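Local coordinates for N utilization substance protein B homolog (Thermotoga maritima, PDB 1TZV), which probably acts in transcription antitermination, binding the boxA RNA sequence of ribosomal RNA operons so that these genes can be transcribed, at residues 18-21 / 22-25; 88-91 / 92-96; 104-107 / 108-111; 122-125 / 126-130. One frame throughout, in Å; residues are numbered along the deposited sequence.

In the fold
All four are local contacts between neighbours along the chain, and their chemistry changes with depth. Contact 1 lies at the surface, in the turns that leave helix 5-19, and relies on ion pairs, waters and a ring face; its centre is at least about 23 Å from those of the others. Contacts 2 and 3 are buried in helices 79-94 and 100-114, each with acidic side chains paired to arginines beside apolar packing. Contact 4, on helix 117-134, is partly buried and combines a water-bridged amide-acid pair with CH-pi and aliphatic packing. Ala88 meets Ala107 and Leu127, and Ala107 also meets Leu127; contact 1 touches none of these contacts, although Glu20 and Phe21 reach helix 79-94.

Contact 1 (18-21 / 22-25); sequences QHEF and RRDE
Arg23 lies against both His19 and Glu20, using its backbone for one and its guanidinium edge for the other. Arg23 CA sits over one face of the imidazole, toward the rim, in a CH-pi contact 4.1 Å from the ring centroid of His19. With CG anti to the backbone N (chi1 -174°), the ring swings out beside the following residues; His19 NE2 comes 2.9 Å from Glu25 O, and a water links NE2 to Arg23 O. The extended Arg23 chain carries NE to Glu20 O, a 2.9 Å hydrogen bond, and NH1 forms a longer salt bridge, 3.4 Å, with Glu20 OE2, the two charged planes standing 82° apart. Glu20 OE1 turns to Arg82 of helix 79-94. Two successive type I beta turns, His19 to Arg22 and Arg22 to Glu25, lead from helix 5-19 toward helix 27-34; Arg22 N closes the first on His19 O (3.0 Å). Gln18 and Arg22 point the same way, weakly bridged by water. Side-on, Arg22 grips Glu25, NE to OE1 at 2.7 Å and NH1 to OE2; NH1 also forms a salt bridge with Glu33 of helix 27-34. A leucine in place of Arg22 would probably leave both carboxylates without their shared mate.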
loop_
_atom_site.group_PDB
_atom_site.type_symbol
_atom_site.label_atom_id
_atom_site.label_comp_id
_atom_site.label_asym_id
_atom_site.label_seq_id
_atom_site.Cartn_x
_atom_site.Cartn_y
_atom_site.Cartn_z
ATOM N N GLN A 18 -3.115 2.871 -11.324
ATOM C CA GLN A 18 -3.010 3.461 -12.655
ATOM C C GLN A 18 -1.666 3.223 -13.329
ATOM O O GLN A 18 -1.593 3.054 -14.557
ATOM C CB GLN A 18 -3.312 4.959 -12.585
ATOM C CG GLN A 18 -4.765 5.234 -12.227
ATOM C CD GLN A 18 -5.166 6.669 -12.454
ATOM O OE1 GLN A 18 -6.176 6.945 -13.104
ATOM N NE2 GLN A 18 -4.383 7.597 -11.921
ATOM N N HIS A 19 -0.587 3.166 -12.552
ATOM C CA HIS A 19 0.709 2.959 -13.140
ATOM C C HIS A 19 0.817 1.610 -13.844
ATOM O O HIS A 19 1.613 1.459 -14.785
ATOM C CB HIS A 19 1.826 3.089 -12.093
ATOM C CG HIS A 19 3.200 3.022 -12.683
ATOM N ND1 HIS A 19 3.940 1.862 -12.722
ATOM C CD2 HIS A 19 3.948 3.970 -13.301
ATOM C CE1 HIS A 19 5.095 2.098 -13.330
ATOM N NE2 HIS A 19 5.121 3.367 -13.686
ATOM N N GLU A 20 0.034 0.627 -13.409
ATOM C CA GLU A 20 0.085 -0.699 -14.045
ATOM C C GLU A 20 -0.286 -0.661 -15.534
ATOM O O GLU A 20 0.087 -1.566 -16.295
ATOM C CB GLU A 20 -0.846 -1.679 -13.312
ATOM C CG GLU A 20 -0.414 -1.975 -11.858
ATOM C CD GLU A 20 0.435 -3.231 -11.737
ATOM O OE1 GLU A 20 0.997 -3.485 -10.645
ATOM O OE2 GLU A 20 0.526 -3.980 -12.732
ATOM N N PHE A 21 -0.989 0.391 -15.943
ATOM C CA PHE A 21 -1.416 0.547 -17.336
ATOM C C PHE A 21 -0.734 1.731 -17.992
ATOM O O PHE A 21 -1.018 2.066 -19.147
ATOM C CB PHE A 21 -2.930 0.719 -17.351
ATOM C CG PHE A 21 -3.642 -0.349 -16.587
ATOM C CD1 PHE A 21 -4.142 -0.097 -15.313
ATOM C CD2 PHE A 21 -3.707 -1.641 -17.094
ATOM C CE1 PHE A 21 -4.696 -1.132 -14.553
ATOM C CE2 PHE A 21 -4.251 -2.676 -16.350
ATOM C CZ PHE A 21 -4.748 -2.427 -15.078
ATOM N N ARG A 22 0.175 2.363 -17.265
ATOM C CA ARG A 22 0.906 3.532 -17.743
ATOM C C ARG A 22 2.341 3.379 -17.286
ATOM O O ARG A 22 2.910 4.283 -16.668
ATOM C CB ARG A 22 0.269 4.781 -17.133
ATOM C CG ARG A 22 -1.167 4.993 -17.581
ATOM C CD ARG A 22 -1.855 6.096 -16.791
ATOM N NE ARG A 22 -1.185 7.387 -16.919
ATOM C CZ ARG A 22 -1.560 8.484 -16.269
ATOM N NH1 ARG A 22 -0.897 9.621 -16.447
ATOM N NH2 ARG A 22 -2.591 8.444 -15.440
ATOM N N ARG A 23 2.936 2.241 -17.623
ATOM C CA ARG A 23 4.278 1.896 -17.160
ATOM C C ARG A 23 5.431 2.753 -17.648
ATOM O O ARG A 23 6.528 2.698 -17.096
ATOM C CB ARG A 23 4.538 0.414 -17.451
ATOM C CG ARG A 23 3.566 -0.502 -16.705
ATOM C CD ARG A 23 3.736 -1.969 -17.056
ATOM N NE ARG A 23 2.693 -2.782 -16.440
ATOM C CZ ARG A 23 2.742 -4.102 -16.330
ATOM N NH1 ARG A 23 1.742 -4.771 -15.759
ATOM N NH2 ARG A 23 3.802 -4.747 -16.793
ATOM N N ASP A 24 5.174 3.557 -18.670
ATOM C CA ASP A 24 6.185 4.441 -19.239
ATOM C C ASP A 24 6.170 5.786 -18.537
ATOM O O ASP A 24 6.989 6.661 -18.831
ATOM C CB ASP A 24 5.891 4.652 -20.723
ATOM C CG ASP A 24 4.556 5.337 -20.947
ATOM O OD1 ASP A 24 3.539 4.861 -20.396
ATOM O OD2 ASP A 24 4.518 6.358 -21.665
ATOM N N GLU A 25 5.224 5.963 -17.619
ATOM C CA GLU A 25 5.102 7.219 -16.893
ATOM C C GLU A 25 5.624 7.105 -15.468
ATOM O O GLU A 25 5.626 6.018 -14.872
ATOM C CB GLU A 25 3.643 7.695 -16.878
ATOM C CG GLU A 25 3.131 8.222 -18.208
ATOM C CD GLU A 25 1.666 8.628 -18.151
ATOM O OE1 GLU A 25 0.813 7.849 -18.628
ATOM O OE2 GLU A 25 1.363 9.719 -17.622
HETATM O O HOH W 1 -3.164 9.920 -12.527
HETATM O O HOH W 2 7.712 3.983 -14.656
HETATM O O HOH W 3 -0.810 -5.128 -14.952
#

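Contact 2 (88-91 / 92-96); sequences ATYE and LLFEK
The rings of Tyr90 and Phe94, one helical turn apart, lie near parallel, 23° between planes, but slid so far that they barely overlap, with centroids 5.5 Å apart. Their closest approach is oblique, Tyr90 CD1 to Phe94 CD2 at 3.5 Å. At the edge of the tyrosine, near its plane, stands Glu95 OE1; at the edge of the phenylalanine stands Tyr90 O, which also accepts a hydrogen bond from the backbone N of Phe94. The ring of Tyr50, from helix 41-56, meets Tyr90 at a steep angle.

Tyr90 OH donates to the anti lone pair of Glu95 OE1 over 2.6 Å. The glutamate reaches this hydroxyl by bending at chi2 (-70°), which also lays its CG 3.6 Å from Tyr90 CE2. Arg49 forms a salt bridge to the same OE1, so the buried carboxylate oxygen has two partners. A phenylalanine in place of Tyr90 lacks the hydroxyl donor and would probably leave the Glu95 carboxylate less firmly fixed against turning.

This is the C-terminal end of helix 79-94: Glu95 N still bonds to Glu91 O (3.1 Å), yet Glu95 is the first residue to leave helical backbone angles. Glu91 sends its extended side chain about at right angles to that of Glu95, to Arg9, Tyr50 and Thr103, tying this helix to helices 5-19, 41-56 and 100-114. On a further side Thr89 and Leu93 run alongside each other, CG2 to CD1 at 3.9 Å, where Leu93 touches His134 and Thr89 touches Ile130 of helix 117-134.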
loop_
_atom_site.group_PDB
_atom_site.type_symbol
_atom_site.label_atom_id
_atom_site.label_comp_id
_atom_site.label_asym_id
_atom_site.label_seq_id
_atom_site.Cartn_x
_atom_site.Cartn_y
_atom_site.Cartn_z
ATOM N N ALA A 88 0.782 -1.632 1.827
ATOM C CA ALA A 88 0.745 -2.034 3.232
ATOM C C ALA A 88 2.127 -2.416 3.757
ATOM O O ALA A 88 2.439 -2.109 4.921
ATOM C CB ALA A 88 -0.229 -3.217 3.428
ATOM N N THR A 89 2.949 -3.094 2.957
ATOM C CA THR A 89 4.293 -3.487 3.399
ATOM C C THR A 89 5.130 -2.224 3.598
ATOM O O THR A 89 5.849 -2.095 4.604
ATOM C CB THR A 89 4.926 -4.458 2.383
ATOM O OG1 THR A 89 4.125 -5.643 2.345
ATOM C CG2 THR A 89 6.355 -4.877 2.803
ATOM N N TYR A 90 5.026 -1.270 2.680
ATOM C CA TYR A 90 5.734 -0.014 2.818
ATOM C C TYR A 90 5.312 0.655 4.125
ATOM O O TYR A 90 6.150 1.103 4.916
ATOM C CB TYR A 90 5.394 0.925 1.650
ATOM C CG TYR A 90 5.802 2.351 1.952
ATOM C CD1 TYR A 90 7.155 2.744 1.896
ATOM C CD2 TYR A 90 4.874 3.262 2.456
ATOM C CE1 TYR A 90 7.555 4.002 2.355
ATOM C CE2 TYR A 90 5.270 4.525 2.920
ATOM C CZ TYR A 90 6.610 4.872 2.866
ATOM O OH TYR A 90 7.018 6.087 3.382
ATOM N N GLU A 91 4.010 0.746 4.362
ATOM C CA GLU A 91 3.513 1.403 5.555
ATOM C C GLU A 91 3.979 0.684 6.825
ATOM O O GLU A 91 4.411 1.336 7.797
ATOM C CB GLU A 91 1.982 1.497 5.497
ATOM C CG GLU A 91 1.407 2.369 6.581
ATOM C CD GLU A 91 -0.087 2.538 6.419
ATOM O OE1 GLU A 91 -0.840 1.732 7.007
ATOM O OE2 GLU A 91 -0.508 3.453 5.702
ATOM N N LEU A 92 3.892 -0.634 6.827
ATOM C CA LEU A 92 4.341 -1.454 7.958
ATOM C C LEU A 92 5.817 -1.176 8.306
ATOM O O LEU A 92 6.182 -0.949 9.477
ATOM C CB LEU A 92 4.228 -2.925 7.578
ATOM C CG LEU A 92 3.509 -4.038 8.318
ATOM C CD1 LEU A 92 2.614 -4.801 7.343
ATOM C CD2 LEU A 92 4.545 -4.979 8.903
ATOM N N LEU A 93 6.674 -1.188 7.295
ATOM C CA LEU A 93 8.104 -1.010 7.516
ATOM C C LEU A 93 8.591 0.399 7.763
ATOM O O LEU A 93 9.492 0.607 8.589
ATOM C CB LEU A 93 8.879 -1.545 6.311
ATOM C CG LEU A 93 8.767 -3.024 5.975
ATOM C CD1 LEU A 93 9.408 -3.266 4.611
ATOM C CD2 LEU A 93 9.443 -3.841 7.069
ATOM N N PHE A 94 7.998 1.369 7.078
ATOM C CA PHE A 94 8.499 2.734 7.098
ATOM C C PHE A 94 7.725 3.844 7.749
ATOM O O PHE A 94 8.290 4.906 8.040
ATOM C CB PHE A 94 8.798 3.143 5.652
ATOM C CG PHE A 94 9.831 2.284 4.990
ATOM C CD1 PHE A 94 11.174 2.444 5.301
ATOM C CD2 PHE A 94 9.470 1.287 4.088
ATOM C CE1 PHE A 94 12.144 1.624 4.720
ATOM C CE2 PHE A 94 10.429 0.463 3.503
ATOM C CZ PHE A 94 11.772 0.630 3.823
ATOM N N GLU A 95 6.436 3.643 7.953
ATOM C CA GLU A 95 5.643 4.682 8.557
ATOM C C GLU A 95 5.489 4.328 10.023
ATOM O O GLU A 95 4.588 3.598 10.422
ATOM C CB GLU A 95 4.301 4.799 7.826
ATOM C CG GLU A 95 4.496 5.270 6.377
ATOM C CD GLU A 95 4.946 6.724 6.282
ATOM O OE1 GLU A 95 5.608 7.105 5.302
ATOM O OE2 GLU A 95 4.614 7.504 7.199
ATOM N N LYS A 96 6.418 4.830 10.828
ATOM C CA LYS A 96 6.367 4.587 12.251
ATOM C C LYS A 96 5.277 5.497 12.771
ATOM O O LYS A 96 5.135 6.617 12.291
ATOM C CB LYS A 96 7.704 4.936 12.912
ATOM C CG LYS A 96 8.892 4.093 12.441
ATOM C CD LYS A 96 8.584 2.593 12.424
ATOM C CE LYS A 96 7.670 2.191 13.574
ATOM N NZ LYS A 96 8.051 0.936 14.260
#

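Contact 3 (104-107 / 108-111); sequences IDEA and IEIA
Glu106 and Glu109, three residues apart, both bring OE1 to one guanidinium nitrogen, NE of Arg6, in paired salt bridges to the second residue of helix 5-19. The two side chains lie side by side and point the same way, with their carboxylate planes almost perpendicular, 88° apart. They reach this place differently: Glu106 is bent at chi2 (-49°), which turns its acid group across toward Glu109, whereas Glu109 is extended beyond CG. Glu106 OE1 and Glu109 OE1 are placed 2.4 Å apart. That value is doubtful in detail, because Glu106 has a second conformer, but two oxygens so close suggest that one acid group holds a proton.

Behind these acids the helix is regular. Ile108 N bonds to Ile104 O at 3.0 Å, and Ala111 N to Ala107 O at 3.0 Å. The isoleucines form an apolar ridge on another side, Ile104 CG2 touching Ile108 CD1 at 3.8 Å while Ile108 CG1 rests on Ile104 O at 3.2 Å. Helix 100-114 is thus packed on several sides: Ile110 meets Leu10 and Phe13 of helix 5-19, Ala107 has Val84 and Ala88 of helix 79-94 against it, and Ile108 meets Asn124 of helix 117-134.

If the modelled conformer holds, the two acids crowded beside a single arginine probably share a proton, and Arg6, which joins helix 100-114 to the N-terminal helix, would be expected to offset the remaining negative charge.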
loop_
_atom_site.group_PDB
_atom_site.type_symbol
_atom_site.label_atom_id
_atom_site.label_comp_id
_atom_site.label_asym_id
_atom_site.label_seq_id
_atom_site.Cartn_x
_atom_site.Cartn_y
_atom_site.Cartn_z
ATOM N N ILE A 104 -3.003 -3.197 8.613
ATOM C CA ILE A 104 -3.614 -4.405 8.080
ATOM C C ILE A 104 -5.113 -4.243 7.828
ATOM O O ILE A 104 -5.605 -4.577 6.744
ATOM C CB ILE A 104 -3.317 -5.614 9.009
ATOM C CG1 ILE A 104 -1.801 -5.851 9.056
ATOM C CG2 ILE A 104 -4.056 -6.849 8.523
ATOM C CD1 ILE A 104 -1.392 -6.992 9.969
ATOM N N ASP A 105 -5.844 -3.710 8.794
ATOM C CA ASP A 105 -7.277 -3.534 8.629
ATOM C C ASP A 105 -7.612 -2.640 7.433
ATOM O O ASP A 105 -8.522 -2.931 6.659
ATOM C CB ASP A 105 -7.912 -2.932 9.897
ATOM C CG ASP A 105 -7.982 -3.917 11.056
ATOM O OD1 ASP A 105 -8.437 -3.501 12.147
ATOM O OD2 ASP A 105 -7.590 -5.089 10.890
ATOM N N GLU A 106 -6.891 -1.539 7.271
ATOM C CA GLU A 106 -7.166 -0.636 6.156
ATOM C C GLU A 106 -6.800 -1.250 4.817
ATOM O O GLU A 106 -7.479 -1.031 3.815
ATOM C CB GLU A 106 -6.409 0.677 6.330
ATOM C CG GLU A 106 -6.902 1.517 7.478
ATOM C CD GLU A 106 -8.399 1.683 7.453
ATOM O OE1 GLU A 106 -8.945 1.966 6.371
ATOM O OE2 GLU A 106 -9.034 1.538 8.514
ATOM N N ALA A 107 -5.729 -2.030 4.799
ATOM C CA ALA A 107 -5.278 -2.659 3.558
ATOM C C ALA A 107 -6.364 -3.663 3.138
ATOM O O ALA A 107 -6.721 -3.757 1.962
ATOM C CB ALA A 107 -3.965 -3.379 3.784
ATOM N N ILE A 108 -6.884 -4.435 4.083
ATOM C CA ILE A 108 -7.945 -5.394 3.803
ATOM C C ILE A 108 -9.149 -4.649 3.218
ATOM O O ILE A 108 -9.791 -5.149 2.283
ATOM C CB ILE A 108 -8.384 -6.133 5.103
ATOM C CG1 ILE A 108 -7.284 -7.085 5.571
ATOM C CG2 ILE A 108 -9.694 -6.895 4.880
ATOM C CD1 ILE A 108 -7.474 -7.533 7.028
ATOM N N GLU A 109 -9.478 -3.484 3.760
ATOM C CA GLU A 109 -10.602 -2.690 3.249
ATOM C C GLU A 109 -10.391 -2.353 1.775
ATOM O O GLU A 109 -11.344 -2.439 0.976
ATOM C CB GLU A 109 -10.760 -1.375 4.018
ATOM C CG GLU A 109 -11.389 -1.443 5.415
ATOM C CD GLU A 109 -11.280 -0.102 6.167
ATOM O OE1 GLU A 109 -11.003 0.941 5.525
ATOM O OE2 GLU A 109 -11.477 -0.084 7.404
ATOM N N ILE A 110 -9.180 -1.952 1.392
ATOM C CA ILE A 110 -8.936 -1.623 -0.008
ATOM C C ILE A 110 -9.063 -2.870 -0.868
ATOM O O ILE A 110 -9.671 -2.829 -1.941
ATOM C CB ILE A 110 -7.543 -0.976 -0.198
ATOM C CG1 ILE A 110 -7.468 0.339 0.592
ATOM C CG2 ILE A 110 -7.298 -0.693 -1.702
ATOM C CD1 ILE A 110 -6.074 1.023 0.530
ATOM N N ALA A 111 -8.506 -3.987 -0.421
ATOM C CA ALA A 111 -8.595 -5.223 -1.186
ATOM C C ALA A 111 -10.047 -5.636 -1.383
ATOM O O ALA A 111 -10.411 -6.082 -2.472
ATOM C CB ALA A 111 -7.828 -6.340 -0.486
#

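Contact 4 (122-125 / 126-130); sequences FVNG and ILDRI
Asn124 and Asp128, one turn apart on helix 117-134, are joined through a water that sits between amide and carboxylate. It accepts from Asn124 ND2 at 3.2 Å and donates to Asp128 OD2 at 2.6 Å. The two flat groups are turned 75° against each other. The asparagine CG stands anti to the backbone N (chi1 -169°), which leans the amide along the helix toward the acid.

On another side of the helix Ile126 lies over one face of the Phe122 ring. Ile126 CG1 makes a CH-pi contact 4.2 Å from the ring centroid, set toward the rim; the modelled approach of Ile126 CD1 to the ring is shorter than carbons allow and is doubtful. A third pair, Val123 and Leu127, runs alongside, with CG1 and CD1 3.6 Å apart in the given valine conformer. Backbone bonds of the helix accompany each pair, including Leu127 N to Val123 O at 2.9 Å.

Val123, Asn124, Leu127 and Asp128 line the side that meets helix 100-114, while Ile126 and Leu127 meet Leu85 of helix 79-94 and Phe122 meets Leu69 and Leu77 in the loop before it. Apolar side chains thus make much of the packing, but the polar pair also borders helix 100-114, and there the water links the amide to the acid, accepting from one and donating to the other.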
loop_
_atom_site.group_PDB
_atom_site.type_symbol
_atom_site.label_atom_id
_atom_site.label_comp_id
_atom_site.label_asym_id
_atom_site.label_seq_id
_atom_site.Cartn_x
_atom_site.Cartn_y
_atom_site.Cartn_z
ATOM N N PHE A 122 -7.273 -13.204 1.737
ATOM C CA PHE A 122 -5.959 -13.519 1.225
ATOM C C PHE A 122 -4.923 -12.483 1.675
ATOM O O PHE A 122 -3.845 -12.836 2.182
ATOM C CB PHE A 122 -5.997 -13.567 -0.290
ATOM C CG PHE A 122 -4.646 -13.664 -0.910
ATOM C CD1 PHE A 122 -3.967 -14.873 -0.930
ATOM C CD2 PHE A 122 -4.037 -12.537 -1.446
ATOM C CE1 PHE A 122 -2.692 -14.961 -1.491
ATOM C CE2 PHE A 122 -2.770 -12.609 -2.008
ATOM C CZ PHE A 122 -2.099 -13.837 -2.026
ATOM N N VAL A 123 -5.261 -11.217 1.474
ATOM C CA VAL A 123 -4.399 -10.111 1.861
ATOM C C VAL A 123 -4.128 -10.154 3.365
ATOM O O VAL A 123 -2.988 -9.989 3.802
ATOM C CB VAL A 123 -5.058 -8.753 1.499
ATOM C CG1 VAL A 123 -4.317 -7.607 2.167
ATOM C CG2 VAL A 123 -5.066 -8.567 -0.009
ATOM N N ASN A 124 -5.177 -10.410 4.146
ATOM C CA ASN A 124 -5.093 -10.439 5.609
ATOM C C ASN A 124 -4.052 -11.487 6.018
ATOM O O ASN A 124 -3.194 -11.234 6.878
ATOM C CB ASN A 124 -6.468 -10.807 6.182
ATOM C CG ASN A 124 -6.578 -10.609 7.699
ATOM O OD1 ASN A 124 -7.649 -10.813 8.273
ATOM N ND2 ASN A 124 -5.490 -10.213 8.346
ATOM N N GLY A 125 -4.111 -12.653 5.393
ATOM C CA GLY A 125 -3.190 -13.725 5.742
ATOM C C GLY A 125 -1.739 -13.384 5.460
ATOM O O GLY A 125 -0.844 -13.621 6.304
ATOM N N ILE A 126 -1.475 -12.831 4.281
ATOM C CA ILE A 126 -0.112 -12.468 3.933
ATOM C C ILE A 126 0.416 -11.366 4.847
ATOM O O ILE A 126 1.532 -11.456 5.370
ATOM C CB ILE A 126 -0.016 -11.981 2.479
ATOM C CG1 ILE A 126 -0.438 -13.103 1.537
ATOM C CG2 ILE A 126 1.396 -11.519 2.163
ATOM C CD1 ILE A 126 -0.335 -12.714 0.111
ATOM N N LEU A 127 -0.374 -10.324 5.041
ATOM C CA LEU A 127 0.072 -9.228 5.893
ATOM C C LEU A 127 0.268 -9.622 7.358
ATOM O O LEU A 127 1.196 -9.111 7.999
ATOM C CB LEU A 127 -0.865 -8.035 5.782
ATOM C CG LEU A 127 -0.873 -7.355 4.397
ATOM C CD1 LEU A 127 -1.898 -6.252 4.404
ATOM C CD2 LEU A 127 0.503 -6.789 4.043
ATOM N N ASP A 128 -0.570 -10.504 7.899
ATOM C CA ASP A 128 -0.386 -10.932 9.292
ATOM C C ASP A 128 0.976 -11.598 9.406
ATOM O O ASP A 128 1.704 -11.383 10.388
ATOM C CB ASP A 128 -1.456 -11.946 9.723
ATOM C CG ASP A 128 -2.760 -11.299 10.132
ATOM O OD1 ASP A 128 -3.722 -12.065 10.366
ATOM O OD2 ASP A 128 -2.853 -10.057 10.230
ATOM N N ARG A 129 1.335 -12.409 8.416
ATOM C CA ARG A 129 2.613 -13.106 8.418
ATOM C C ARG A 129 3.784 -12.134 8.264
ATOM O O ARG A 129 4.797 -12.242 8.965
ATOM C CB ARG A 129 2.620 -14.187 7.323
ATOM C CG ARG A 129 1.706 -15.381 7.645
ATOM C CD ARG A 129 1.341 -16.211 6.402
ATOM N NE ARG A 129 2.504 -16.851 5.796
ATOM C CZ ARG A 129 2.625 -17.161 4.505
ATOM N NH1 ARG A 129 3.732 -17.743 4.070
ATOM N NH2 ARG A 129 1.661 -16.866 3.637
ATOM N N ILE A 130 3.671 -11.167 7.362
ATOM C CA ILE A 130 4.746 -10.199 7.193
ATOM C C ILE A 130 4.918 -9.370 8.469
ATOM O O ILE A 130 6.049 -9.133 8.913
ATOM C CB ILE A 130 4.468 -9.236 6.010
ATOM C CG1 ILE A 130 4.545 -10.006 4.690
ATOM C CG2 ILE A 130 5.455 -8.066 6.023
ATOM C CD1 ILE A 130 4.028 -9.208 3.488
HETATM O O HOH W 4 -5.123 -9.345 11.383
#